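Local structure of sensor protein (Shewanella oneidensis, 3LIC) at residues 8-13 / 241-246; 79-84 / 119-124; 221-226 / 230-235. The protein is a putative membrane-bound histidine kinase whose extracellular PDC-fold domain probably senses a signal outside the cell and passes it to the kinase inside. One frame throughout, in Å; residues are numbered along the deposited sequence.

Interaction 1 of 3, residues 8-13 / 241-246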
loop_
_atom_site.group_PDB
_atom_site.type_symbol
_atom_site.label_atom_id
_atom_site.label_comp_id
_atom_site.label_asym_id
_atom_site.label_seq_id
_atom_site.Cartn_x
_atom_site.Cartn_y
_atom_site.Cartn_z
ATOM N N LYS A 8 -11.982 0.987 30.041
ATOM C CA LYS A 8 -12.740 0.069 29.261
ATOM C C LYS A 8 -13.541 0.816 28.138
ATOM O O LYS A 8 -13.676 0.306 27.025
ATOM C CB LYS A 8 -13.630 -0.712 30.170
ATOM C CG LYS A 8 -14.556 -1.651 29.503
ATOM C CD LYS A 8 -15.694 -1.960 30.456
ATOM C CE LYS A 8 -16.980 -2.376 29.679
ATOM N NZ LYS A 8 -17.204 -3.841 29.832
ATOM N N ARG A 9 -14.034 2.022 28.420
ATOM C CA ARG A 9 -14.753 2.808 27.413
ATOM C C ARG A 9 -13.772 3.283 26.342
ATOM O O ARG A 9 -14.121 3.292 25.176
ATOM C CB ARG A 9 -15.423 4.043 28.047
ATOM C CG ARG A 9 -16.480 4.772 27.208
ATOM C CD ARG A 9 -17.244 5.781 28.148
ATOM N NE ARG A 9 -17.117 5.353 29.554
ATOM C CZ ARG A 9 -17.011 6.179 30.588
ATOM N NH1 ARG A 9 -17.055 7.477 30.387
ATOM N NH2 ARG A 9 -16.868 5.712 31.833
ATOM N N LEU A 10 -12.580 3.728 26.741
ATOM C CA LEU A 10 -11.566 4.144 25.796
ATOM C C LEU A 10 -11.227 3.033 24.807
ATOM O O LEU A 10 -11.069 3.294 23.596
ATOM C CB LEU A 10 -10.269 4.644 26.477
ATOM C CG LEU A 10 -10.447 5.939 27.286
ATOM C CD1 LEU A 10 -9.171 6.322 28.068
ATOM C CD2 LEU A 10 -10.965 7.125 26.367
ATOM N N TYR A 11 -11.083 1.804 25.306
ATOM C CA TYR A 11 -10.736 0.682 24.427
ATOM C C TYR A 11 -11.887 0.334 23.475
ATOM O O TYR A 11 -11.654 -0.148 22.334
ATOM C CB TYR A 11 -10.331 -0.559 25.218
ATOM C CG TYR A 11 -8.854 -0.583 25.569
ATOM C CD1 TYR A 11 -7.868 -0.372 24.579
ATOM C CD2 TYR A 11 -8.434 -0.812 26.893
ATOM C CE1 TYR A 11 -6.527 -0.380 24.918
ATOM C CE2 TYR A 11 -7.082 -0.849 27.230
ATOM C CZ TYR A 11 -6.141 -0.635 26.247
ATOM O OH TYR A 11 -4.827 -0.686 26.572
ATOM N N GLU A 12 -13.119 0.518 23.944
ATOM C CA GLU A 12 -14.256 0.151 23.095
ATOM C C GLU A 12 -14.298 1.117 21.918
ATOM O O GLU A 12 -14.538 0.716 20.824
ATOM C CB GLU A 12 -15.564 0.152 23.894
ATOM C CG GLU A 12 -15.477 -0.822 25.072
ATOM C CD GLU A 12 -16.766 -0.919 25.878
ATOM O OE1 GLU A 12 -17.521 0.097 25.933
ATOM O OE2 GLU A 12 -16.994 -2.008 26.463
ATOM N N ASN A 13 -13.998 2.387 22.168
ATOM C CA ASN A 13 -14.034 3.402 21.140
ATOM C C ASN A 13 -12.884 3.167 20.176
ATOM O O ASN A 13 -13.072 3.239 18.984
ATOM C CB ASN A 13 -13.918 4.799 21.729
ATOM C CG ASN A 13 -15.133 5.192 22.558
ATOM O OD1 ASN A 13 -16.162 4.529 22.530
ATOM N ND2 ASN A 13 -14.998 6.270 23.327
ATOM N N VAL A 241 3.076 6.535 26.986
ATOM C CA VAL A 241 2.152 5.381 26.957
ATOM C C VAL A 241 0.965 5.623 26.014
ATOM O O VAL A 241 0.306 6.675 26.101
ATOM C CB VAL A 241 1.575 5.101 28.382
ATOM C CG1 VAL A 241 0.857 3.740 28.432
ATOM C CG2 VAL A 241 2.704 5.108 29.379
ATOM N N TYR A 242 0.696 4.661 25.133
ATOM C CA TYR A 242 -0.453 4.706 24.232
ATOM C C TYR A 242 -1.426 3.612 24.617
ATOM O O TYR A 242 -1.007 2.552 25.051
ATOM C CB TYR A 242 -0.008 4.445 22.790
ATOM C CG TYR A 242 0.803 5.555 22.202
ATOM C CD1 TYR A 242 0.233 6.468 21.314
ATOM C CD2 TYR A 242 2.128 5.690 22.518
ATOM C CE1 TYR A 242 0.981 7.509 20.773
ATOM C CE2 TYR A 242 2.867 6.691 22.007
ATOM C CZ TYR A 242 2.303 7.600 21.132
ATOM O OH TYR A 242 3.096 8.591 20.617
ATOM N N LEU A 243 -2.712 3.843 24.393
ATOM C CA LEU A 243 -3.655 2.762 24.286
ATOM C C LEU A 243 -3.846 2.492 22.786
ATOM O O LEU A 243 -3.909 3.441 21.984
ATOM C CB LEU A 243 -4.984 3.159 24.982
ATOM C CG LEU A 243 -5.150 2.800 26.483
ATOM C CD1 LEU A 243 -3.951 3.104 27.327
ATOM C CD2 LEU A 243 -6.407 3.461 27.031
ATOM N N ALA A 244 -3.904 1.220 22.391
ATOM C CA ALA A 244 -3.884 0.849 20.950
ATOM C C ALA A 244 -4.894 -0.237 20.687
ATOM O O ALA A 244 -5.214 -1.058 21.576
ATOM C CB ALA A 244 -2.534 0.370 20.541
ATOM N N SER A 245 -5.410 -0.237 19.478
ATOM C CA SER A 245 -6.326 -1.248 19.063
ATOM C C SER A 245 -5.905 -1.700 17.690
ATOM O O SER A 245 -5.689 -0.874 16.805
ATOM C CB SER A 245 -7.737 -0.685 19.032
ATOM O OG SER A 245 -8.641 -1.655 18.616
ATOM N N VAL A 246 -5.824 -3.018 17.511
ATOM C CA VAL A 246 -5.342 -3.653 16.307
ATOM C C VAL A 246 -6.548 -4.299 15.683
ATOM O O VAL A 246 -7.272 -5.001 16.361
ATOM C CB VAL A 246 -4.367 -4.801 16.674
ATOM C CG1 VAL A 246 -3.923 -5.632 15.420
ATOM C CG2 VAL A 246 -3.183 -4.275 17.466
#
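L10 and Y11, near the start of the long N-terminal helix of the PDC fold, lie against L243 and A244 on strand 241-248 of the five-stranded antiparallel sheet. Over these short segments the helix and strand axes come within 8.5 Å and cross at 42°, with Y11 and S245 carrying the nearest pair of CA atoms. The contact is centred on the L243 side chain, which rises from the sheet toward the helix. Its CG sits 3.6 Å from Y11 CZ and 3.5 Å from Y11 OH, so the branch point meets the phenol end of the ring. From there CD2 reaches over one face of the Y11 ring, 4.2 Å above its plane and displaced toward the rim. The same methyl touches L10, at 4.1 Å from L10 CB, and thus fits between the two helix residues; both side chains run roughly at right angles to that of L243. Y11 CB does not itself face the strand; the chi1 of -87° swings the ring round so that its far end reaches L243. Y11 CE1 comes 3.7 Å from A244 O, which sits at the ring edge near its plane. At Y11 a serine would probably take away the cover over CB and CG of L243 and open a gap between helix and sheet. Beyond the pair, L265 of the C-terminal helix 262-268 touches both L10 and L243, while Y11 also rests on Q231 and S233 of the neighbouring strand. Further along the same helix, a hydrogen bond joins S18 OG to S245 OG. Between residues 8-13 and 241-246 themselves the contact is apolar, with at most a weak attraction between ring edge and A244 carbonyl, so the fit there depends on shape more than directional bonds.

Interaction 2 of 3, residues 79-84 / 119-124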
loop_
_atom_site.group_PDB
_atom_site.type_symbol
_atom_site.label_atom_id
_atom_site.label_comp_id
_atom_site.label_asym_id
_atom_site.label_seq_id
_atom_site.Cartn_x
_atom_site.Cartn_y
_atom_site.Cartn_z
ATOM N N PHE A 79 6.486 -3.820 -19.856
ATOM C CA PHE A 79 6.643 -5.049 -20.701
ATOM C C PHE A 79 7.974 -5.756 -20.414
ATOM O O PHE A 79 8.935 -5.094 -20.025
ATOM C CB PHE A 79 6.533 -4.743 -22.232
ATOM C CG PHE A 79 5.179 -4.205 -22.647
ATOM C CD1 PHE A 79 4.165 -5.061 -23.064
ATOM C CD2 PHE A 79 4.912 -2.876 -22.565
ATOM C CE1 PHE A 79 2.935 -4.558 -23.405
ATOM C CE2 PHE A 79 3.673 -2.361 -22.911
ATOM C CZ PHE A 79 2.693 -3.199 -23.335
ATOM N N LYS A 80 8.017 -7.078 -20.574
ATOM C CA LYS A 80 9.297 -7.800 -20.548
ATOM C C LYS A 80 10.327 -7.164 -21.504
ATOM O O LYS A 80 9.958 -6.645 -22.549
ATOM C CB LYS A 80 9.094 -9.230 -20.993
ATOM C CG LYS A 80 9.143 -10.266 -19.937
ATOM C CD LYS A 80 9.103 -11.646 -20.625
ATOM C CE LYS A 80 9.475 -12.774 -19.668
ATOM N NZ LYS A 80 8.329 -13.119 -18.796
ATOM N N PRO A 81 11.621 -7.239 -21.158
ATOM C CA PRO A 81 12.696 -6.745 -22.039
ATOM C C PRO A 81 12.546 -7.291 -23.474
ATOM O O PRO A 81 12.440 -8.498 -23.641
ATOM C CB PRO A 81 13.959 -7.331 -21.399
ATOM C CG PRO A 81 13.595 -7.648 -19.965
ATOM C CD PRO A 81 12.142 -8.036 -20.025
ATOM N N ASN A 82 12.502 -6.422 -24.492
ATOM C CA ASN A 82 12.531 -6.899 -25.893
ATOM C C ASN A 82 11.250 -7.505 -26.448
ATOM O O ASN A 82 11.277 -8.176 -27.496
ATOM C CB ASN A 82 13.684 -7.899 -26.113
ATOM C CG ASN A 82 15.024 -7.244 -25.965
ATOM O OD1 ASN A 82 15.826 -7.601 -25.107
ATOM N ND2 ASN A 82 15.216 -6.199 -26.717
ATOM N N THR A 83 10.144 -7.258 -25.747
ATOM C CA THR A 83 8.825 -7.600 -26.265
ATOM C C THR A 83 8.670 -7.034 -27.660
ATOM O O THR A 83 8.212 -7.716 -28.542
ATOM C CB THR A 83 7.716 -7.027 -25.360
ATOM O OG1 THR A 83 7.893 -7.529 -24.043
ATOM C CG2 THR A 83 6.390 -7.463 -25.835
ATOM N N PHE A 84 9.061 -5.781 -27.854
ATOM C CA PHE A 84 8.897 -5.091 -29.145
ATOM C C PHE A 84 10.255 -4.727 -29.772
ATOM O O PHE A 84 11.232 -4.569 -29.051
ATOM C CB PHE A 84 8.095 -3.806 -28.960
ATOM C CG PHE A 84 6.779 -4.013 -28.307
ATOM C CD1 PHE A 84 5.799 -4.783 -28.929
ATOM C CD2 PHE A 84 6.529 -3.478 -27.054
ATOM C CE1 PHE A 84 4.610 -4.986 -28.335
ATOM C CE2 PHE A 84 5.320 -3.686 -26.438
ATOM C CZ PHE A 84 4.345 -4.427 -27.085
ATOM N N ASP A 119 10.559 -4.684 -6.550
ATOM C CA ASP A 119 9.571 -5.713 -6.156
ATOM C C ASP A 119 8.442 -5.809 -7.129
ATOM O O ASP A 119 8.079 -6.915 -7.604
ATOM C CB ASP A 119 8.919 -5.331 -4.807
ATOM C CG ASP A 119 9.447 -6.164 -3.657
ATOM O OD1 ASP A 119 10.498 -6.827 -3.916
ATOM O OD2 ASP A 119 8.776 -6.157 -2.560
ATOM N N TRP A 120 7.865 -4.638 -7.433
ATOM C CA TRP A 120 6.660 -4.618 -8.255
ATOM C C TRP A 120 6.777 -5.271 -9.624
ATOM O O TRP A 120 5.762 -5.628 -10.226
ATOM C CB TRP A 120 6.116 -3.191 -8.390
ATOM C CG TRP A 120 6.911 -2.240 -9.232
ATOM C CD1 TRP A 120 7.744 -1.197 -8.781
ATOM C CD2 TRP A 120 6.855 -2.116 -10.655
ATOM N NE1 TRP A 120 8.222 -0.486 -9.841
ATOM C CE2 TRP A 120 7.724 -1.023 -11.010
ATOM C CE3 TRP A 120 6.152 -2.815 -11.678
ATOM C CZ2 TRP A 120 7.875 -0.583 -12.329
ATOM C CZ3 TRP A 120 6.340 -2.405 -13.040
ATOM C CH2 TRP A 120 7.190 -1.275 -13.348
ATOM N N TRP A 121 8.005 -5.324 -10.146
ATOM C CA TRP A 121 8.298 -6.024 -11.392
ATOM C C TRP A 121 8.761 -7.471 -11.058
ATOM O O TRP A 121 8.134 -8.421 -11.462
ATOM C CB TRP A 121 9.383 -5.314 -12.208
ATOM C CG TRP A 121 9.785 -6.212 -13.357
ATOM C CD1 TRP A 121 10.829 -7.099 -13.380
ATOM C CD2 TRP A 121 9.070 -6.402 -14.599
ATOM N NE1 TRP A 121 10.837 -7.771 -14.577
ATOM C CE2 TRP A 121 9.761 -7.400 -15.326
ATOM C CE3 TRP A 121 7.907 -5.836 -15.150
ATOM C CZ2 TRP A 121 9.367 -7.832 -16.596
ATOM C CZ3 TRP A 121 7.485 -6.284 -16.438
ATOM C CH2 TRP A 121 8.239 -7.264 -17.155
ATOM N N SER A 122 9.827 -7.607 -10.281
ATOM C CA SER A 122 10.494 -8.894 -10.093
ATOM C C SER A 122 9.537 -9.945 -9.527
ATOM O O SER A 122 9.454 -11.070 -10.052
ATOM C CB SER A 122 11.654 -8.732 -9.135
ATOM O OG SER A 122 12.633 -7.864 -9.634
ATOM N N LYS A 123 8.817 -9.608 -8.458
ATOM C CA LYS A 123 7.985 -10.630 -7.815
ATOM C C LYS A 123 6.883 -11.130 -8.765
ATOM O O LYS A 123 6.597 -12.327 -8.855
ATOM C CB LYS A 123 7.422 -10.115 -6.500
ATOM C CG LYS A 123 8.383 -10.313 -5.362
ATOM C CD LYS A 123 8.758 -11.815 -5.294
ATOM C CE LYS A 123 9.455 -12.239 -3.978
ATOM N NZ LYS A 123 10.088 -13.602 -4.166
ATOM N N ALA A 124 6.375 -10.192 -9.559
ATOM C CA ALA A 124 5.006 -10.161 -10.089
ATOM C C ALA A 124 4.867 -10.644 -11.574
ATOM O O ALA A 124 3.740 -11.021 -12.032
ATOM C CB ALA A 124 4.466 -8.714 -9.925
#
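W121 pushes the six-membered end of its indole against the chain at F79, K80 and P81. The closest approach is to the backbone, with W121 CH2 3.4 Å from K80 N and 3.6 Å from F79 C. Next to it, CZ2 of W121 lies 4.1 Å from K80 CG, the two side chains crossing at about a right angle, and 4.4 Å from P81 CD. The indole gets there because CG of W121 stands anti to its own backbone N (chi1 171°), carrying the ring out from helix 119-122. The target is the point where strand 74-79 of the six-stranded antiparallel sheet, in the first PDC sensor domain, runs into a type II beta turn from K80 to T83, with P81 and N82 at its corners. K80 O closes that turn by accepting two bonds from one face of its plane: T83 N at 3.3 Å, and T83 OG1 at 2.7 Å, the hydroxyl tilted 28° from the plane. Further out, Y113 bonds F79 O through its hydroxyl and meets the W121 ring edge-to-face, and K80 NZ reaches Y159 O.

Interaction 3 of 3, residues 221-226 / 230-235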
loop_
_atom_site.group_PDB
_atom_site.type_symbol
_atom_site.label_atom_id
_atom_site.label_comp_id
_atom_site.label_asym_id
_atom_site.label_seq_id
_atom_site.Cartn_x
_atom_site.Cartn_y
_atom_site.Cartn_z
ATOM N N ALA A 221 3.341 -6.595 21.730
ATOM C CA ALA A 221 4.140 -7.403 20.776
ATOM C C ALA A 221 3.574 -8.821 20.505
ATOM O O ALA A 221 3.653 -9.310 19.367
ATOM C CB ALA A 221 5.648 -7.432 21.173
ATOM N N THR A 222 2.936 -9.448 21.499
ATOM C CA THR A 222 2.338 -10.793 21.288
ATOM C C THR A 222 1.132 -10.711 20.387
ATOM O O THR A 222 0.937 -11.525 19.472
ATOM C CB THR A 222 1.860 -11.463 22.610
ATOM O OG1 THR A 222 2.950 -11.505 23.533
ATOM C CG2 THR A 222 1.353 -12.868 22.350
ATOM N N LEU A 223 0.302 -9.722 20.688
ATOM C CA LEU A 223 -0.812 -9.356 19.833
ATOM C C LEU A 223 -0.360 -9.231 18.356
ATOM O O LEU A 223 -0.951 -9.821 17.440
ATOM C CB LEU A 223 -1.376 -8.034 20.339
ATOM C CG LEU A 223 -2.739 -7.798 19.761
ATOM C CD1 LEU A 223 -3.547 -9.108 19.903
ATOM C CD2 LEU A 223 -3.347 -6.652 20.517
ATOM N N LEU A 224 0.687 -8.450 18.135
ATOM C CA LEU A 224 1.207 -8.296 16.767
ATOM C C LEU A 224 1.685 -9.634 16.205
ATOM O O LEU A 224 1.218 -10.017 15.159
ATOM C CB LEU A 224 2.286 -7.186 16.688
ATOM C CG LEU A 224 1.800 -5.737 17.013
ATOM C CD1 LEU A 224 2.912 -4.728 16.909
ATOM C CD2 LEU A 224 0.593 -5.247 16.176
ATOM N N ASN A 225 2.574 -10.353 16.916
ATOM C CA ASN A 225 3.056 -11.720 16.504
ATOM C C ASN A 225 2.010 -12.803 16.283
ATOM O O ASN A 225 2.139 -13.621 15.412
ATOM C CB ASN A 225 4.044 -12.281 17.517
ATOM C CG ASN A 225 5.247 -11.401 17.681
ATOM O OD1 ASN A 225 5.628 -10.682 16.760
ATOM N ND2 ASN A 225 5.867 -11.440 18.863
ATOM N N ASP A 226 0.988 -12.835 17.103
ATOM C CA ASP A 226 -0.063 -13.826 16.919
ATOM C C ASP A 226 -0.924 -13.491 15.712
ATOM O O ASP A 226 -1.703 -14.315 15.267
ATOM C CB ASP A 226 -0.951 -13.952 18.166
ATOM C CG ASP A 226 -0.222 -14.625 19.368
ATOM O OD1 ASP A 226 0.939 -15.111 19.250
ATOM O OD2 ASP A 226 -0.825 -14.646 20.453
ATOM N N GLY A 230 -6.975 -7.096 18.502
ATOM C CA GLY A 230 -6.971 -6.935 19.950
ATOM C C GLY A 230 -6.622 -5.539 20.442
ATOM O O GLY A 230 -6.294 -4.664 19.626
ATOM N N GLN A 231 -6.635 -5.345 21.760
ATOM C CA GLN A 231 -6.367 -4.044 22.375
ATOM C C GLN A 231 -5.161 -4.220 23.312
ATOM O O GLN A 231 -5.026 -5.245 23.917
ATOM C CB GLN A 231 -7.586 -3.570 23.210
ATOM C CG GLN A 231 -8.827 -2.949 22.427
ATOM C CD GLN A 231 -9.441 -3.884 21.362
ATOM O OE1 GLN A 231 -10.095 -4.874 21.700
ATOM N NE2 GLN A 231 -9.225 -3.574 20.073
ATOM N N ALA A 232 -4.326 -3.214 23.484
ATOM C CA ALA A 232 -3.251 -3.310 24.416
ATOM C C ALA A 232 -2.613 -1.948 24.489
ATOM O O ALA A 232 -2.750 -1.171 23.576
ATOM C CB ALA A 232 -2.223 -4.321 23.956
ATOM N N SER A 233 -1.908 -1.652 25.577
ATOM C CA SER A 233 -1.099 -0.469 25.559
ATOM C C SER A 233 0.356 -0.775 25.278
ATOM O O SER A 233 0.754 -1.940 25.025
ATOM C CB SER A 233 -1.230 0.353 26.839
ATOM O OG SER A 233 -0.959 -0.466 27.918
ATOM N N PHE A 234 1.128 0.311 25.257
ATOM C CA PHE A 234 2.538 0.242 24.926
ATOM C C PHE A 234 3.171 1.597 25.150
ATOM O O PHE A 234 2.436 2.578 25.299
ATOM C CB PHE A 234 2.750 -0.281 23.497
ATOM C CG PHE A 234 2.641 0.756 22.455
ATOM C CD1 PHE A 234 3.706 1.608 22.197
ATOM C CD2 PHE A 234 1.495 0.864 21.688
ATOM C CE1 PHE A 234 3.624 2.553 21.207
ATOM C CE2 PHE A 234 1.413 1.811 20.716
ATOM C CZ PHE A 234 2.487 2.658 20.472
ATOM N N VAL A 235 4.507 1.617 25.265
ATOM C CA VAL A 235 5.305 2.867 25.283
ATOM C C VAL A 235 6.165 3.038 24.003
ATOM O O VAL A 235 6.628 2.048 23.390
ATOM C CB VAL A 235 6.230 2.989 26.545
ATOM C CG1 VAL A 235 5.467 2.642 27.801
ATOM C CG2 VAL A 235 7.446 2.092 26.406
#
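L223 points its isobutyl group from helix 218-226 onto the start of strand 230-235, an edge strand of the five-stranded sheet in this PDC-fold chain. Only three residues separate the two elements, and the chain turns back on itself, the axes of helix and strand running at 145° to each other. In L223 a chi1 of -164° turns CG away from the backbone N, which carries the branch toward the strand, where the two methyls settle on neighbouring backbone atoms. CD2 rests on the peptide between G230 and Q231, 3.5 Å from G230 C and 3.8 Å from Q231 N. CD1 lies over G230 CA at 4.1 Å. A CB on G230 would point at the helix and fall 2.8 Å from L223 CD1, so the leucine fills the room a side chain would need. From Q231 onward the usual strand alternation sets in: the Q231 side chain leaves on the other side of the strand, touching Y11 and A15 of helix 2-46 and bonding S245 OG through NE2, while A232 turns its CB back toward the helix. On the same face V246 touches L223 and L224, and the ring of F220 stacks with that of F234. The methyl that covers the G230-Q231 peptide, L223 CD2, also meets A232 CB at 4.3 Å.

In the fold
Interactions 1 and 3 share one sheet: strands 241-248 and 230-235 are antiparallel neighbours, and the two contact centres are 11 Å apart. Helix 2-46 packs on one face of this pair and helix 218-226 on the other. The two contacts touch directly, through S245 OG and Q231 NE2 (2.5 Å, a probable hydrogen bond) and through Y242 N and F234 O (2.7 Å, likewise). Interaction 2 belongs to the other sheet, in the first PDC sensor domain, beyond the centre of the chain: its nearest atoms are about 22 Å from interaction 1 and about 20 Å from interaction 3. In sequence, interactions 2 and 3 lie, one after the other, inside the loop that interaction 1 closes.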